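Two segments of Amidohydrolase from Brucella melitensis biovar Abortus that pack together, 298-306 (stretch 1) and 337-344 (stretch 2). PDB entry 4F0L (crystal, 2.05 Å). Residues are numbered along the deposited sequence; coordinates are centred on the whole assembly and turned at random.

Stretch 1, residues 298-306: GLCPVTEAN
Stretch 2 337-344: GDELRQLE

The first turn of a helix carries backbone amides with no carbonyl in the preceding turn to receive them, and a carboxylate from a neighbouring helix can supply the acceptor. Two segments of this amidohydrolase illustrate the principle. Stretch 1 leaves a strand at Gly-298 and Leu-299 (phi/psi -84/138), turns at Cys-300 (-130/71) and runs as a helix from Pro-301 to Asn-306, near -64/-43. Stretch 2 is helical throughout. The helix axes approach to 8.9 Å, their N-to-C directions 62° apart, with Pro-301 CA 5.5 Å from Leu-343 CA; 387 Å² is buried.

Leu-299 (m, t) points toward stretch 2, its CD1 3.9 Å from CD1 of Leu-343 (t, p), an apolar contact at the strand end. Cys-300, at the N-cap, turns its side chain away; its N donates to Glu-304 OE2 at 2.9 Å, and its O receives Glu-304 N at 2.8 Å.

Pro-301, C-gamma exo, suits the first helical turn because its nitrogen has no hydrogen to offer. Its ring packs on Leu-343, with Pro-301 CG 3.9 Å from Leu-343 CB. Pro-301 CD lies 3.0 Å from Glu-339 OE1. Its carbonyl O accepts from Ala-305 N at 2.9 Å and from water 1 at 2.7 Å; that water accepts from Gln-342 NE2 at 2.9 Å, bridging the helices.

Val-302 (chi1 167°) supplies the direct hydrogen bond: its N donates to Glu-339 OE1 at 2.8 Å, almost linearly at 175°. Glu-339 starts sideways, but chi1 -62° and chi2 -73° curl its carboxylate to the helix start. Val-302 CG2 meanwhile rests 3.7 Å from Asp-338 O. Water 2 extends the arrangement, accepting from Thr-303 N at 2.9 Å and donating to Glu-339 OE2 at 2.6 Å.

One turn beyond Pro-301, Ala-305 points its small CB toward Gln-342 (t, p), 3.7 Å from NE2.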

# COMPACT_ATOMS: atom_id res chain seq x y z
N GLY B 298 -7.66 10.39 15.44
CA GLY B 298 -6.71 10.83 14.42
C GLY B 298 -5.87 9.65 14.00
O GLY B 298 -4.79 9.42 14.57
N LEU B 299 -6.36 8.87 13.04
CA LEU B 299 -5.71 7.63 12.64
C LEU B 299 -4.60 7.90 11.62
O LEU B 299 -4.79 8.66 10.65
CB LEU B 299 -6.75 6.66 12.07
CG LEU B 299 -7.92 6.28 13.00
CD1 LEU B 299 -8.80 5.19 12.35
CD2 LEU B 299 -7.39 5.80 14.38
N CYS B 300 -3.48 7.21 11.81
CA CYS B 300 -2.33 7.33 10.93
C CYS B 300 -1.88 5.94 10.51
O CYS B 300 -0.84 5.47 10.94
CB CYS B 300 -1.20 8.09 11.66
SG CYS B 300 -1.72 9.74 12.30
N PRO B 301 -2.68 5.27 9.63
CA PRO B 301 -2.48 3.85 9.46
C PRO B 301 -1.12 3.43 8.85
O PRO B 301 -0.52 2.45 9.31
CB PRO B 301 -3.65 3.42 8.55
CG PRO B 301 -4.69 4.47 8.71
CD PRO B 301 -3.98 5.75 9.07
N VAL B 302 -0.67 4.16 7.83
CA VAL B 302 0.63 3.86 7.23
C VAL B 302 1.77 4.07 8.19
O VAL B 302 2.63 3.19 8.31
CB VAL B 302 0.85 4.64 5.93
CG1 VAL B 302 2.31 4.59 5.45
CG2 VAL B 302 -0.13 4.04 4.92
N THR B 303 1.78 5.18 8.91
CA THR B 303 2.83 5.42 9.90
C THR B 303 2.77 4.40 11.03
O THR B 303 3.79 3.88 11.46
CB THR B 303 2.80 6.86 10.46
OG1 THR B 303 3.08 7.78 9.40
CG2 THR B 303 3.90 7.07 11.57
N GLU B 304 1.57 4.07 11.49
CA GLU B 304 1.40 3.10 12.57
C GLU B 304 1.96 1.72 12.14
O GLU B 304 2.56 1.00 12.94
CB GLU B 304 -0.09 3.01 12.99
CG GLU B 304 -0.54 4.19 13.86
CD GLU B 304 -2.02 4.53 13.75
OE1 GLU B 304 -2.82 3.65 13.39
OE2 GLU B 304 -2.40 5.68 14.04
N ALA B 305 1.71 1.35 10.89
CA ALA B 305 2.30 0.10 10.35
C ALA B 305 3.83 0.20 10.27
O ALA B 305 4.54 -0.73 10.65
CB ALA B 305 1.76 -0.19 8.96
N ASN B 306 4.33 1.32 9.71
CA ASN B 306 5.76 1.52 9.53
C ASN B 306 6.47 1.49 10.90
O ASN B 306 7.63 1.08 11.02
CB ASN B 306 6.01 2.83 8.78
CG ASN B 306 7.47 3.14 8.62
OD1 ASN B 306 8.10 3.70 9.55
ND2 ASN B 306 8.04 2.77 7.48
N GLY B 337 -5.58 6.49 -0.75
CA GLY B 337 -5.75 5.04 -0.94
C GLY B 337 -4.85 4.24 -0.01
O GLY B 337 -5.27 3.27 0.63
N ASP B 338 -3.61 4.67 0.11
CA ASP B 338 -2.67 4.00 0.97
C ASP B 338 -3.12 3.93 2.42
O ASP B 338 -3.04 2.87 3.03
CB ASP B 338 -1.30 4.66 0.84
CG ASP B 338 -0.79 4.61 -0.58
OD1 ASP B 338 -0.25 3.58 -1.00
OD2 ASP B 338 -0.98 5.59 -1.28
N GLU B 339 -3.58 5.06 2.96
CA GLU B 339 -4.03 5.11 4.32
C GLU B 339 -5.31 4.31 4.58
O GLU B 339 -5.40 3.52 5.55
CB GLU B 339 -4.23 6.54 4.79
CG GLU B 339 -2.96 7.37 4.77
CD GLU B 339 -1.95 7.03 5.86
OE1 GLU B 339 -2.24 6.18 6.70
OE2 GLU B 339 -0.83 7.63 5.85
N LEU B 340 -6.30 4.50 3.72
CA LEU B 340 -7.59 3.85 3.93
C LEU B 340 -7.44 2.35 3.72
O LEU B 340 -8.04 1.53 4.48
CB LEU B 340 -8.65 4.43 3.00
CG LEU B 340 -9.03 5.89 3.29
CD1 LEU B 340 -10.14 6.35 2.33
CD2 LEU B 340 -9.43 6.07 4.76
N ARG B 341 -6.71 1.96 2.68
CA ARG B 341 -6.48 0.54 2.43
C ARG B 341 -5.80 -0.09 3.65
O ARG B 341 -6.21 -1.17 4.11
CB ARG B 341 -5.63 0.39 1.18
CG ARG B 341 -5.40 -0.98 0.72
CD ARG B 341 -4.90 -1.00 -0.74
NE ARG B 341 -3.58 -0.42 -0.86
CZ ARG B 341 -3.28 0.73 -1.49
NH1 ARG B 341 -2.02 1.14 -1.51
NH2 ARG B 341 -4.18 1.48 -2.10
N GLN B 342 -4.75 0.56 4.15
CA GLN B 342 -4.04 0.03 5.33
C GLN B 342 -4.95 -0.09 6.56
O GLN B 342 -4.91 -1.09 7.28
CB GLN B 342 -2.79 0.85 5.62
CG GLN B 342 -2.02 0.47 6.89
CD GLN B 342 -1.50 -0.95 6.87
OE1 GLN B 342 -1.11 -1.44 5.82
NE2 GLN B 342 -1.55 -1.64 8.02
N LEU B 343 -5.80 0.92 6.78
CA LEU B 343 -6.77 0.83 7.86
C LEU B 343 -7.65 -0.43 7.72
O LEU B 343 -7.69 -1.27 8.64
CB LEU B 343 -7.63 2.09 7.90
CG LEU B 343 -8.76 2.13 8.92
CD1 LEU B 343 -8.25 1.90 10.35
CD2 LEU B 343 -9.53 3.46 8.76
N GLU B 344 -8.29 -0.60 6.56
CA GLU B 344 -9.14 -1.75 6.35
C GLU B 344 -8.37 -3.05 6.47
O GLU B 344 -8.84 -3.98 7.14
CB GLU B 344 -9.84 -1.63 4.99
CG GLU B 344 -10.66 -2.85 4.51
CD GLU B 344 -11.86 -3.21 5.37
OE1 GLU B 344 -12.31 -2.41 6.24
OE2 GLU B 344 -12.35 -4.34 5.18
O HOH W 1 -1.82 0.26 10.20
O HOH W 2 0.30 7.58 8.19